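Local coordinates for StiE protein (Stigmatella aurantiaca, PDB 6ECX) that probably transfers a methyl group from bound S-adenosylmethionine to an oxygen of the growing polyketide, as the O-methyltransferase domain of a larger polyketide synthase, at residues 102-107 against 135-140; 151-156 against 177-182. One frame throughout, in Å; residues are numbered along the deposited sequence.

How the contacts relate
Both contacts lie in the Rossmann-like methyltransferase domain, and they follow each other in series along the chain, neither nesting nor crossing. Contact 1 comes first: from helix 101-109 the chain runs through strand 114-119 and helix 122-134, and the loop after that helix returns to the first one, just before the edge strand 141-145. Contact 2 opens in the loop 151-156 and closes once strand 157-163 and most of helix 172-181 have been built, tying that helix's C-terminal end to the loop that feeds the strand. The centres are about 21 Å apart and the nearest atoms about 10 Å, so the two sites do not touch.

Contact 1 (102-107 against 135-140); sequences DLIILG and RGLQNR
Gly-107 and Leu-137 bring the two backbones closest, their CA atoms 7.1 Å apart, where helix 101-109 of the Rossmann-like methyltransferase fold meets the loop between helix 122-134 and strand 141-145. Helix 122-134 ends in a Schellman motif: Gly-136, at positive phi, passes its N-H back to Arg-133 O while Leu-137 N reaches Val-132 O. Glycine adopts that backbone conformation with little strain, and the turn directs Leu-137 at the neighbouring helix. The first turn of helix 101-109 carries Asp-102, which touches S-adenosylmethionine and is salt-bridged to Arg-77.

Leu-137 inserts its two methyls against the helix surface. CD1 lies 4.0 Å from Ile-104 CG2, an apolar pair, and CD2 rests 3.9 Å from the carbonyl carbon of Gly-107, a close approach to the backbone made easy by the missing side chain. Beside it, Arg-135 crosses Ile-104 at about a right angle, and its methylene CD presses to 3.4 Å from Ile-104 CG2. The arginine thus contributes its aliphatic part here, while its NH2 is bonded to Arg-131 O. Ile-104, beta-branched, carries CG2 anti to the backbone N, and this one methyl meets both Arg-135 and Leu-137.

The polar closure comes from Arg-140, whose length lets its guanidinium reach the last turn of the helix, where its positive charge should suit the negative end of the helix dipole. A bend at chi3 (-88°) swings NE out of the line of the chain. NH2 makes a weak bond of 3.1 Å to Gly-107 O and a further bond to Leu-113 O. NH1 meets Gly-107 O at a modelled 2.5 Å, a length too short to take literally; that oxygen lies in the guanidinium plane, but NH1 sits 42° above the carbonyl plane.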
loop_
_atom_site.group_PDB
_atom_site.type_symbol
_atom_site.label_atom_id
_atom_site.label_comp_id
_atom_site.label_asym_id
_atom_site.label_seq_id
_atom_site.Cartn_x
_atom_site.Cartn_y
_atom_site.Cartn_z
ATOM N N ASP A 102 2.682 8.103 6.469
ATOM C CA ASP A 102 1.219 8.032 6.505
ATOM C C ASP A 102 0.681 8.306 7.906
ATOM O O ASP A 102 -0.275 9.075 8.076
ATOM C CB ASP A 102 0.765 6.668 6.003
ATOM C CG ASP A 102 0.940 6.520 4.504
ATOM O OD1 ASP A 102 0.426 7.383 3.757
ATOM O OD2 ASP A 102 1.589 5.549 4.069
ATOM N N LEU A 103 1.306 7.714 8.933
ATOM C CA LEU A 103 0.874 7.973 10.308
ATOM C C LEU A 103 1.104 9.418 10.702
ATOM O O LEU A 103 0.265 10.029 11.373
ATOM C CB LEU A 103 1.615 7.062 11.283
ATOM C CG LEU A 103 1.292 5.571 11.200
ATOM C CD1 LEU A 103 2.200 4.784 12.130
ATOM C CD2 LEU A 103 -0.163 5.337 11.534
ATOM N N ILE A 104 2.257 9.972 10.325
ATOM C CA ILE A 104 2.579 11.341 10.717
ATOM C C ILE A 104 1.629 12.335 10.043
ATOM O O ILE A 104 1.139 13.280 10.678
ATOM C CB ILE A 104 4.048 11.637 10.380
ATOM C CG1 ILE A 104 4.977 10.897 11.370
ATOM C CG2 ILE A 104 4.284 13.145 10.334
ATOM C CD1 ILE A 104 6.440 10.928 10.970
ATOM N N ILE A 105 1.382 12.155 8.744
ATOM C CA ILE A 105 0.474 13.046 8.027
ATOM C C ILE A 105 -0.923 12.988 8.640
ATOM O O ILE A 105 -1.565 14.021 8.862
ATOM C CB ILE A 105 0.460 12.689 6.530
ATOM C CG1 ILE A 105 1.786 13.101 5.883
ATOM C CG2 ILE A 105 -0.728 13.340 5.825
ATOM C CD1 ILE A 105 1.964 12.547 4.490
ATOM N N LEU A 106 -1.411 11.780 8.927
ATOM C CA LEU A 106 -2.713 11.643 9.573
ATOM C C LEU A 106 -2.717 12.322 10.938
ATOM O O LEU A 106 -3.642 13.078 11.263
ATOM C CB LEU A 106 -3.078 10.159 9.696
ATOM C CG LEU A 106 -3.408 9.469 8.367
ATOM C CD1 LEU A 106 -3.601 7.978 8.566
ATOM C CD2 LEU A 106 -4.685 10.063 7.748
ATOM N N GLY A 107 -1.662 12.107 11.731
ATOM C CA GLY A 107 -1.618 12.690 13.066
ATOM C C GLY A 107 -1.506 14.203 13.055
ATOM O O GLY A 107 -2.086 14.888 13.910
ATOM N N ARG A 135 8.226 15.912 15.229
ATOM C CA ARG A 135 6.981 16.608 14.953
ATOM C C ARG A 135 6.084 16.741 16.187
ATOM O O ARG A 135 4.961 17.240 16.066
ATOM C CB ARG A 135 6.252 15.898 13.814
ATOM C CG ARG A 135 6.918 16.153 12.458
ATOM C CD ARG A 135 6.950 14.905 11.599
ATOM N NE ARG A 135 7.642 15.111 10.326
ATOM C CZ ARG A 135 8.927 14.836 10.118
ATOM N NH1 ARG A 135 9.468 15.056 8.926
ATOM N NH2 ARG A 135 9.675 14.344 11.099
ATOM N N GLY A 136 6.559 16.331 17.365
ATOM C CA GLY A 136 5.771 16.464 18.581
ATOM C C GLY A 136 4.560 15.554 18.663
ATOM O O GLY A 136 3.584 15.886 19.340
ATOM N N LEU A 137 4.597 14.407 17.995
ATOM C CA LEU A 137 3.474 13.482 17.951
ATOM C C LEU A 137 3.677 12.252 18.832
ATOM O O LEU A 137 2.896 11.303 18.735
ATOM C CB LEU A 137 3.230 13.047 16.506
ATOM C CG LEU A 137 2.788 14.168 15.552
ATOM C CD1 LEU A 137 3.057 13.783 14.099
ATOM C CD2 LEU A 137 1.310 14.412 15.771
ATOM N N GLN A 138 4.695 12.242 19.696
ATOM C CA GLN A 138 4.980 11.037 20.467
ATOM C C GLN A 138 3.896 10.722 21.489
ATOM O O GLN A 138 3.906 9.635 22.063
ATOM C CB GLN A 138 6.341 11.152 21.172
ATOM C CG GLN A 138 6.408 12.148 22.336
ATOM C CD GLN A 138 6.625 13.578 21.872
ATOM O OE1 GLN A 138 6.354 13.911 20.712
ATOM N NE2 GLN A 138 7.131 14.429 22.768
ATOM N N ASN A 139 2.958 11.623 21.733
ATOM C CA ASN A 139 1.871 11.280 22.632
ATOM C C ASN A 139 0.722 10.602 21.922
ATOM O O ASN A 139 -0.110 9.976 22.591
ATOM C CB ASN A 139 1.378 12.526 23.366
ATOM C CG ASN A 139 2.489 13.215 24.073
ATOM O OD1 ASN A 139 2.782 14.388 23.827
ATOM N ND2 ASN A 139 3.154 12.476 24.948
ATOM N N ARG A 140 0.663 10.694 20.588
ATOM C CA ARG A 140 -0.408 10.075 19.840
ATOM C C ARG A 140 0.030 8.960 18.893
ATOM O O ARG A 140 -0.837 8.210 18.434
ATOM C CB ARG A 140 -1.181 11.132 19.040
ATOM C CG ARG A 140 -1.627 12.315 19.912
ATOM C CD ARG A 140 -2.738 13.107 19.247
ATOM N NE ARG A 140 -2.215 14.155 18.384
ATOM C CZ ARG A 140 -2.309 14.176 17.062
ATOM N NH1 ARG A 140 -1.781 15.200 16.399
ATOM N NH2 ARG A 140 -2.924 13.187 16.403
#

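Contact 2 (151-156 against 177-182); sequences DDFPGM and SNIDRH
The side-chain amide of Asn-178 lies stacked on one face of the Phe-153 ring, the planes 10° apart, with ND2 3.5 Å above the ring plane of Phe-153 and over its centre. In the plane of that ring, at its edge, is Ile-179 CA, and Ile-179 CG1 touches CE2. The His-182 ring is turned differently: Phe-153 points an edge at its face in an offset edge-to-face pair, planes at 79°, and Phe-153 CB makes a CH-pi contact over that face, 4.2 Å from the centroid of the His-182 ring, with the backbone N of Phe-153 over the centre of the same ring. Around the histidine's edge, near its plane, stand Asp-152 OD2, Gly-155 O, Asn-178 O and a water.

These groups dock the loop leading into strand 157-163 of the Rossmann-like fold onto the end of helix 172-181. Asparagine suits the middle because it can both give and accept. Asn-178 OD1 takes the N-H of Phe-153 at 3.1 Å, in plane on a lone pair; ND2 gives to Asp-151 O at 2.8 Å and also to Ser-148 O, in the S-adenosylmethionine site. CG anti to the backbone N (chi1 -160°) carries the amide toward the loop; the bonds at its two ends then fix its rotation, flat on the phenyl face.

Outside, Arg-181 NH2 meets Asp-152 OD1 at 3.0 Å in a salt bridge. Weak bonds from NH1 to both oxygens add to it, and NE gives to Ser-177 OG, steadying the guanidinium.

His-182 ND1 donates to Asn-178 O at 2.9 Å, so this nitrogen carries a proton. NE2 reaches the water, which donates to Asp-152 OD2; that nearby carboxylate could favour a second proton on the imidazole, though Arg-181 already offsets its charge. Gly-155 O, buried with no hydrogen-bond partner in the model, lies 3.0 Å from His-182 CD2, whose polarised C-H may partly compensate for lost solvation.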
loop_
_atom_site.group_PDB
_atom_site.type_symbol
_atom_site.label_atom_id
_atom_site.label_comp_id
_atom_site.label_asym_id
_atom_site.label_seq_id
_atom_site.Cartn_x
_atom_site.Cartn_y
_atom_site.Cartn_z
ATOM N N ASP A 151 2.499 -10.932 15.967
ATOM C CA ASP A 151 2.312 -10.109 17.160
ATOM C C ASP A 151 0.952 -9.428 17.090
ATOM O O ASP A 151 0.676 -8.687 16.138
ATOM C CB ASP A 151 3.400 -9.043 17.268
ATOM C CG ASP A 151 4.772 -9.632 17.513
ATOM O OD1 ASP A 151 4.916 -10.454 18.447
ATOM O OD2 ASP A 151 5.710 -9.277 16.761
ATOM N N ASP A 152 0.125 -9.646 18.111
ATOM C CA ASP A 152 -1.162 -8.963 18.173
ATOM C C ASP A 152 -0.973 -7.455 18.095
ATOM O O ASP A 152 -0.049 -6.896 18.694
ATOM C CB ASP A 152 -1.901 -9.327 19.458
ATOM C CG ASP A 152 -2.665 -10.627 19.336
ATOM O OD1 ASP A 152 -2.554 -11.280 18.276
ATOM O OD2 ASP A 152 -3.382 -10.991 20.291
ATOM N N PHE A 153 -1.838 -6.803 17.322
ATOM C CA PHE A 153 -1.887 -5.354 17.347
ATOM C C PHE A 153 -2.220 -4.889 18.767
ATOM O O PHE A 153 -2.879 -5.608 19.525
ATOM C CB PHE A 153 -2.918 -4.851 16.340
ATOM C CG PHE A 153 -2.609 -5.241 14.921
ATOM C CD1 PHE A 153 -1.319 -5.107 14.415
ATOM C CD2 PHE A 153 -3.605 -5.766 14.092
ATOM C CE1 PHE A 153 -1.027 -5.473 13.096
ATOM C CE2 PHE A 153 -3.320 -6.130 12.786
ATOM C CZ PHE A 153 -2.027 -5.977 12.281
ATOM N N PRO A 154 -1.726 -3.717 19.181
ATOM C CA PRO A 154 -1.778 -3.326 20.595
ATOM C C PRO A 154 -2.971 -2.444 20.946
ATOM O O PRO A 154 -2.825 -1.391 21.578
ATOM C CB PRO A 154 -0.457 -2.577 20.782
ATOM C CG PRO A 154 -0.235 -1.912 19.464
ATOM C CD PRO A 154 -0.835 -2.828 18.406
ATOM N N GLY A 155 -4.162 -2.859 20.538
ATOM C CA GLY A 155 -5.345 -2.075 20.811
ATOM C C GLY A 155 -6.495 -2.484 19.910
ATOM O O GLY A 155 -6.424 -3.478 19.181
ATOM N N MET A 156 -7.543 -1.668 19.959
ATOM C CA MET A 156 -8.757 -1.875 19.182
ATOM C C MET A 156 -8.950 -0.649 18.298
ATOM O O MET A 156 -9.018 0.477 18.805
ATOM C CB MET A 156 -9.952 -2.099 20.116
ATOM C CG MET A 156 -11.251 -2.433 19.416
ATOM S SD MET A 156 -11.164 -3.963 18.458
ATOM C CE MET A 156 -10.935 -5.171 19.758
ATOM N N SER A 177 -6.530 -12.573 10.619
ATOM C CA SER A 177 -7.083 -12.823 11.944
ATOM C C SER A 177 -6.698 -11.707 12.906
ATOM O O SER A 177 -7.536 -11.208 13.673
ATOM C CB SER A 177 -6.597 -14.186 12.453
ATOM O OG SER A 177 -6.805 -14.334 13.846
ATOM N N ASN A 178 -5.425 -11.297 12.873
ATOM C CA ASN A 178 -4.974 -10.173 13.694
ATOM C C ASN A 178 -5.745 -8.893 13.361
ATOM O O ASN A 178 -6.099 -8.115 14.254
ATOM C CB ASN A 178 -3.472 -9.968 13.481
ATOM C CG ASN A 178 -2.814 -9.178 14.599
ATOM O OD1 ASN A 178 -3.450 -8.821 15.600
ATOM N ND2 ASN A 178 -1.515 -8.918 14.440
ATOM N N ILE A 179 -6.000 -8.646 12.080
ATOM C CA ILE A 179 -6.770 -7.461 11.705
ATOM C C ILE A 179 -8.183 -7.550 12.278
ATOM O O ILE A 179 -8.671 -6.624 12.943
ATOM C CB ILE A 179 -6.798 -7.296 10.171
ATOM C CG1 ILE A 179 -5.404 -6.913 9.646
ATOM C CG2 ILE A 179 -7.843 -6.234 9.781
ATOM C CD1 ILE A 179 -5.260 -6.979 8.126
ATOM N N ASP A 180 -8.846 -8.684 12.040
ATOM C CA ASP A 180 -10.201 -8.917 12.542
ATOM C C ASP A 180 -10.286 -8.722 14.057
ATOM O O ASP A 180 -11.112 -7.955 14.548
ATOM C CB ASP A 180 -10.643 -10.335 12.146
ATOM C CG ASP A 180 -12.068 -10.643 12.542
ATOM O OD1 ASP A 180 -12.797 -9.697 12.893
ATOM O OD2 ASP A 180 -12.449 -11.834 12.498
ATOM N N ARG A 181 -9.421 -9.388 14.812
ATOM C CA ARG A 181 -9.553 -9.355 16.265
ATOM C C ARG A 181 -9.295 -7.973 16.855
ATOM O O ARG A 181 -9.630 -7.737 18.027
ATOM C CB ARG A 181 -8.609 -10.398 16.887
ATOM C CG ARG A 181 -9.051 -11.825 16.562
ATOM C CD ARG A 181 -8.137 -12.914 17.149
ATOM N NE ARG A 181 -6.825 -12.947 16.510
ATOM C CZ ARG A 181 -5.721 -12.480 17.071
ATOM N NH1 ARG A 181 -5.771 -11.966 18.293
ATOM N NH2 ARG A 181 -4.566 -12.543 16.423
ATOM N N HIS A 182 -8.709 -7.059 16.084
ATOM C CA HIS A 182 -8.393 -5.725 16.596
ATOM C C HIS A 182 -9.079 -4.613 15.816
ATOM O O HIS A 182 -8.662 -3.455 15.887
ATOM C CB HIS A 182 -6.876 -5.528 16.622
ATOM C CG HIS A 182 -6.200 -6.475 17.543
ATOM N ND1 HIS A 182 -5.858 -7.756 17.165
ATOM C CD2 HIS A 182 -5.865 -6.362 18.851
ATOM C CE1 HIS A 182 -5.313 -8.382 18.196
ATOM N NE2 HIS A 182 -5.306 -7.559 19.227
HETATM O O HOH W 1 -4.522 -8.657 21.721
#